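Local structure of type IV secretion system protein DotB (Yersinia pseudotuberculosis IP 31758, 6GEF) at residues 169-183 with 317-329. The protein is a GSP E family ATPase of a type IVb secretion system that probably hydrolyses ATP to support secretion. Sequence-based numbering, arbitrary orientation.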
loop_
_atom_site.group_PDB
_atom_site.type_symbol
_atom_site.label_atom_id
_atom_site.label_comp_id
_atom_site.label_asym_id
_atom_site.label_seq_id
_atom_site.Cartn_x
_atom_site.Cartn_y
_atom_site.Cartn_z
ATOM N N LEU A 169 15.476 30.755 41.094
ATOM C CA LEU A 169 14.849 29.546 40.574
ATOM C C LEU A 169 15.245 29.264 39.140
ATOM O O LEU A 169 15.546 28.117 38.779
ATOM C CB LEU A 169 13.314 29.619 40.711
ATOM C CG LEU A 169 12.543 28.403 40.259
ATOM C CD1 LEU A 169 13.119 27.111 40.855
ATOM C CD2 LEU A 169 11.066 28.565 40.649
ATOM N N VAL A 170 15.249 30.297 38.298
ATOM C CA VAL A 170 15.551 30.088 36.875
ATOM C C VAL A 170 17.029 29.748 36.661
ATOM O O VAL A 170 17.365 29.040 35.724
ATOM C CB VAL A 170 15.129 31.310 36.041
ATOM C CG1 VAL A 170 13.712 31.724 36.385
ATOM C CG2 VAL A 170 16.084 32.456 36.237
ATOM N N ASN A 171 17.899 30.216 37.564
ATOM C CA ASN A 171 19.266 29.708 37.593
ATOM C C ASN A 171 19.295 28.189 37.712
ATOM O O ASN A 171 20.095 27.524 37.050
ATOM C CB ASN A 171 20.036 30.359 38.741
ATOM C CG ASN A 171 20.344 31.822 38.476
ATOM O OD1 ASN A 171 20.370 32.280 37.330
ATOM N ND2 ASN A 171 20.559 32.573 39.550
ATOM N N GLN A 172 18.431 27.630 38.546
ATOM C CA GLN A 172 18.267 26.184 38.590
ATOM C C GLN A 172 17.819 25.632 37.238
ATOM O O GLN A 172 18.212 24.536 36.824
ATOM C CB GLN A 172 17.291 25.761 39.674
ATOM C CG GLN A 172 17.691 26.175 41.082
ATOM C CD GLN A 172 16.726 25.648 42.129
ATOM O OE1 GLN A 172 16.142 24.585 41.997
ATOM N NE2 GLN A 172 16.561 26.401 43.201
ATOM N N MET A 173 17.014 26.415 36.517
ATOM C CA MET A 173 16.432 25.964 35.250
ATOM C C MET A 173 17.339 26.233 34.033
ATOM O O MET A 173 16.938 25.998 32.924
ATOM C CB MET A 173 15.073 26.627 35.042
ATOM C CG MET A 173 14.022 26.196 36.043
ATOM S SD MET A 173 12.398 26.899 35.721
ATOM C CE MET A 173 11.943 25.979 34.236
ATOM N N CYS A 174 18.570 26.700 34.285
ATOM C CA CYS A 174 19.539 26.941 33.236
ATOM C C CYS A 174 20.793 26.099 33.438
ATOM O O CYS A 174 21.882 26.633 33.645
ATOM C CB CYS A 174 19.910 28.437 33.182
ATOM S SG CYS A 174 18.521 29.526 32.841
ATOM N N PRO A 175 20.654 24.778 33.370
ATOM C CA PRO A 175 21.852 23.932 33.258
ATOM C C PRO A 175 22.473 24.083 31.879
ATOM O O PRO A 175 21.789 24.262 30.878
ATOM C CB PRO A 175 21.307 22.509 33.469
ATOM C CG PRO A 175 19.856 22.611 33.071
ATOM C CD PRO A 175 19.410 23.987 33.457
ATOM N N ASP A 176 23.792 23.977 31.810
ATOM C CA ASP A 176 24.496 23.840 30.547
ATOM C C ASP A 176 24.327 22.458 29.945
ATOM O O ASP A 176 25.005 22.160 28.939
ATOM C CB ASP A 176 25.983 24.186 30.738
ATOM C CG ASP A 176 26.670 23.213 31.661
ATOM O OD1 ASP A 176 26.036 22.208 32.129
ATOM O OD2 ASP A 176 27.901 23.420 31.877
ATOM N N ASN A 177 23.502 21.591 30.481
ATOM C CA ASN A 177 23.379 20.216 30.021
ATOM C C ASN A 177 22.018 19.674 30.402
ATOM O O ASN A 177 21.364 20.180 31.328
ATOM C CB ASN A 177 24.489 19.312 30.603
ATOM C CG ASN A 177 24.464 19.284 32.121
ATOM O OD1 ASN A 177 23.518 18.804 32.738
ATOM N ND2 ASN A 177 25.514 19.860 32.750
ATOM N N GLY A 178 21.568 18.676 29.664
ATOM C CA GLY A 178 20.361 17.960 30.006
ATOM C C GLY A 178 19.092 18.667 29.574
ATOM O O GLY A 178 19.106 19.629 28.813
ATOM N N ILE A 179 17.984 18.189 30.110
ATOM C CA ILE A 179 16.655 18.565 29.662
ATOM C C ILE A 179 15.958 19.293 30.817
ATOM O O ILE A 179 15.818 18.748 31.912
ATOM C CB ILE A 179 15.836 17.341 29.243
ATOM C CG1 ILE A 179 16.538 16.602 28.094
ATOM C CG2 ILE A 179 14.447 17.748 28.798
ATOM C CD1 ILE A 179 15.874 15.278 27.727
ATOM N N VAL A 180 15.536 20.534 30.558
ATOM C CA VAL A 180 14.611 21.243 31.422
ATOM C C VAL A 180 13.217 21.141 30.805
ATOM O O VAL A 180 13.022 21.492 29.637
ATOM C CB VAL A 180 15.027 22.714 31.573
ATOM C CG1 VAL A 180 14.087 23.446 32.532
ATOM C CG2 VAL A 180 16.466 22.807 32.066
ATOM N N MET A 181 12.260 20.672 31.600
ATOM C CA MET A 181 10.900 20.449 31.143
ATOM C C MET A 181 9.966 21.300 32.017
ATOM O O MET A 181 10.061 21.262 33.251
ATOM C CB MET A 181 10.505 18.979 31.261
ATOM C CG MET A 181 11.411 18.057 30.461
ATOM S SD MET A 181 11.490 16.338 31.060
ATOM C CE MET A 181 9.842 15.831 30.825
ATOM N N VAL A 182 9.063 22.040 31.378
ATOM C CA VAL A 182 7.944 22.664 32.029
ATOM C C VAL A 182 6.683 21.961 31.521
ATOM O O VAL A 182 6.430 21.891 30.334
ATOM C CB VAL A 182 7.863 24.187 31.788
ATOM C CG1 VAL A 182 9.249 24.803 31.976
ATOM C CG2 VAL A 182 7.349 24.485 30.422
ATOM N N ALA A 183 5.868 21.452 32.445
ATOM C CA ALA A 183 4.684 20.696 32.156
ATOM C C ALA A 183 3.439 21.535 32.427
ATOM O O ALA A 183 3.485 22.596 33.042
ATOM C CB ALA A 183 4.642 19.422 32.983
ATOM N N VAL A 317 16.229 9.624 33.445
ATOM C CA VAL A 317 16.680 10.126 34.740
ATOM C C VAL A 317 18.009 10.870 34.580
ATOM O O VAL A 317 18.216 11.925 35.183
ATOM C CB VAL A 317 16.773 8.990 35.770
ATOM C CG1 VAL A 317 17.387 9.482 37.052
ATOM C CG2 VAL A 317 15.395 8.418 36.036
ATOM N N GLU A 318 18.941 10.308 33.792
ATOM C CA GLU A 318 20.256 10.896 33.672
ATOM C C GLU A 318 20.268 12.201 32.857
ATOM O O GLU A 318 21.160 13.016 33.033
ATOM C CB GLU A 318 21.235 9.894 33.060
ATOM C CG GLU A 318 21.696 8.821 34.019
ATOM C CD GLU A 318 23.012 9.136 34.687
ATOM O OE1 GLU A 318 22.979 9.542 35.885
ATOM O OE2 GLU A 318 24.062 8.950 34.018
ATOM N N THR A 319 19.288 12.384 31.989
ATOM C CA THR A 319 19.249 13.540 31.112
ATOM C C THR A 319 18.346 14.654 31.635
ATOM O O THR A 319 18.566 15.828 31.318
ATOM C CB THR A 319 18.761 13.154 29.702
ATOM O OG1 THR A 319 19.409 11.948 29.305
ATOM C CG2 THR A 319 19.081 14.222 28.715
ATOM N N THR A 320 17.339 14.316 32.449
ATOM C CA THR A 320 16.497 15.333 33.050
ATOM C C THR A 320 17.286 16.129 34.085
ATOM O O THR A 320 18.003 15.556 34.908
ATOM C CB THR A 320 15.292 14.678 33.718
ATOM O OG1 THR A 320 14.623 13.818 32.767
ATOM C CG2 THR A 320 14.316 15.746 34.206
ATOM N N ARG A 321 17.187 17.457 34.023
ATOM C CA ARG A 321 17.820 18.332 34.991
ATOM C C ARG A 321 16.846 19.063 35.903
ATOM O O ARG A 321 17.259 19.578 36.950
ATOM C CB ARG A 321 18.727 19.350 34.272
ATOM C CG ARG A 321 20.185 18.920 34.182
ATOM C CD ARG A 321 20.618 18.119 35.409
ATOM N NE ARG A 321 21.899 18.561 35.943
ATOM C CZ ARG A 321 22.017 19.443 36.934
ATOM N NH1 ARG A 321 20.929 19.985 37.508
ATOM N NH2 ARG A 321 23.232 19.788 37.376
ATOM N N PHE A 322 15.567 19.109 35.540
ATOM C CA PHE A 322 14.622 19.998 36.201
ATOM C C PHE A 322 13.237 19.866 35.560
ATOM O O PHE A 322 13.110 19.896 34.330
ATOM C CB PHE A 322 15.081 21.474 36.091
ATOM C CG PHE A 322 14.353 22.389 37.010
ATOM C CD1 PHE A 322 13.087 22.801 36.690
ATOM C CD2 PHE A 322 14.935 22.869 38.186
ATOM C CE1 PHE A 322 12.386 23.670 37.517
ATOM C CE2 PHE A 322 14.240 23.734 39.000
ATOM C CZ PHE A 322 12.968 24.125 38.662
ATOM N N ILE A 323 12.205 19.753 36.401
ATOM C CA ILE A 323 10.852 19.512 35.937
ATOM C C ILE A 323 9.944 20.526 36.619
ATOM O O ILE A 323 9.808 20.522 37.848
ATOM C CB ILE A 323 10.372 18.070 36.223
ATOM C CG1 ILE A 323 11.250 17.057 35.493
ATOM C CG2 ILE A 323 8.893 17.926 35.906
ATOM C CD1 ILE A 323 10.536 15.802 35.027
ATOM N N MET A 324 9.302 21.381 35.816
ATOM C CA MET A 324 8.262 22.285 36.287
ATOM C C MET A 324 6.939 21.893 35.651
ATOM O O MET A 324 6.801 21.866 34.444
ATOM C CB MET A 324 8.612 23.718 35.906
ATOM C CG MET A 324 7.758 24.771 36.607
ATOM S SD MET A 324 8.299 26.446 36.278
ATOM C CE MET A 324 9.414 26.711 37.646
ATOM N N ALA A 325 5.971 21.548 36.497
ATOM C CA ALA A 325 4.549 21.690 36.154
ATOM C C ALA A 325 4.019 23.025 36.652
ATOM O O ALA A 325 4.375 23.477 37.726
ATOM C CB ALA A 325 3.737 20.552 36.769
ATOM N N GLN A 326 3.182 23.647 35.835
ATOM C CA GLN A 326 2.503 24.888 36.194
ATOM C C GLN A 326 1.079 24.861 35.758
ATOM O O GLN A 326 0.747 24.289 34.723
ATOM C CB GLN A 326 3.195 26.098 35.567
ATOM C CG GLN A 326 3.429 25.948 34.059
ATOM C CD GLN A 326 4.358 27.008 33.526
ATOM O OE1 GLN A 326 5.092 27.645 34.285
ATOM N NE2 GLN A 326 4.371 27.169 32.233
ATOM N N THR A 327 0.197 25.396 36.602
ATOM C CA THR A 327 -1.226 25.530 36.281
ATOM C C THR A 327 -1.682 26.932 36.646
ATOM O O THR A 327 -1.081 27.604 37.477
ATOM C CB THR A 327 -2.049 24.470 37.032
ATOM O OG1 THR A 327 -3.381 24.426 36.529
ATOM C CG2 THR A 327 -2.144 24.789 38.509
ATOM N N LEU A 328 -2.781 27.337 36.046
ATOM C CA LEU A 328 -3.366 28.661 36.266
ATOM C C LEU A 328 -4.510 28.579 37.243
ATOM O O LEU A 328 -5.421 27.787 37.063
ATOM C CB LEU A 328 -3.845 29.272 34.934
ATOM C CG LEU A 328 -2.787 29.868 34.015
ATOM C CD1 LEU A 328 -3.456 30.630 32.901
ATOM C CD2 LEU A 328 -1.803 30.700 34.836
ATOM N N VAL A 329 -4.441 29.375 38.304
ATOM C CA VAL A 329 -5.471 29.418 39.338
ATOM C C VAL A 329 -5.990 30.855 39.460
ATOM O O VAL A 329 -5.438 31.812 38.899
ATOM C CB VAL A 329 -4.920 28.905 40.686
ATOM C CG1 VAL A 329 -4.499 27.442 40.555
ATOM C CG2 VAL A 329 -3.810 29.757 41.181
#
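Met173 lies over one face of the Phe322 ring, its CG 3.5 Å from the ring centroid, 16° off the normal, in a CH-pi contact. Met173 SD follows obliquely, 4.4 Å from the same centroid, as a Met-aromatic contact. At the ring edge lie Leu169 CD1, beside CZ, and Gln172 OE1, in plane near CE2; that oxygen also accepts a hydrogen bond from Asn344. Phe322 reaches helix 167-172 because its CG is anti to the backbone N (chi1 -166°). Met324 leaves the strand on the same face, and its CE comes 3.6 Å from Met173 SD and meets Leu169 CD2 tip to tip. Strands 179-183 and 320-330 run parallel as neighbours in the central sheet of the P-loop NTPase fold; a Walker A-like loop, probably the nucleotide-binding P-loop, follows Ala183. The ladder between the two strands includes Met181 N to Phe322 O (3.0 Å) and Met324 N to Met181 O (2.7 Å), both nearly straight. Between Ile179 and Val180 the register slips by one residue, a beta bulge at Arg321, whose side chain slides past Pro175 toward Asn177. On the opposite face Ile179 CD1 packs 3.5 Å from Thr319 CG2, and Met181 SD meets Ile323 CD1, under helices 268-280 and 293-302 respectively. At the C-terminal end of strand 179-183, Gln326 N donates to Ala183 O from above the carbonyl plane; Gln326 OE1 is hydrogen-bonded to Thr193 OG1.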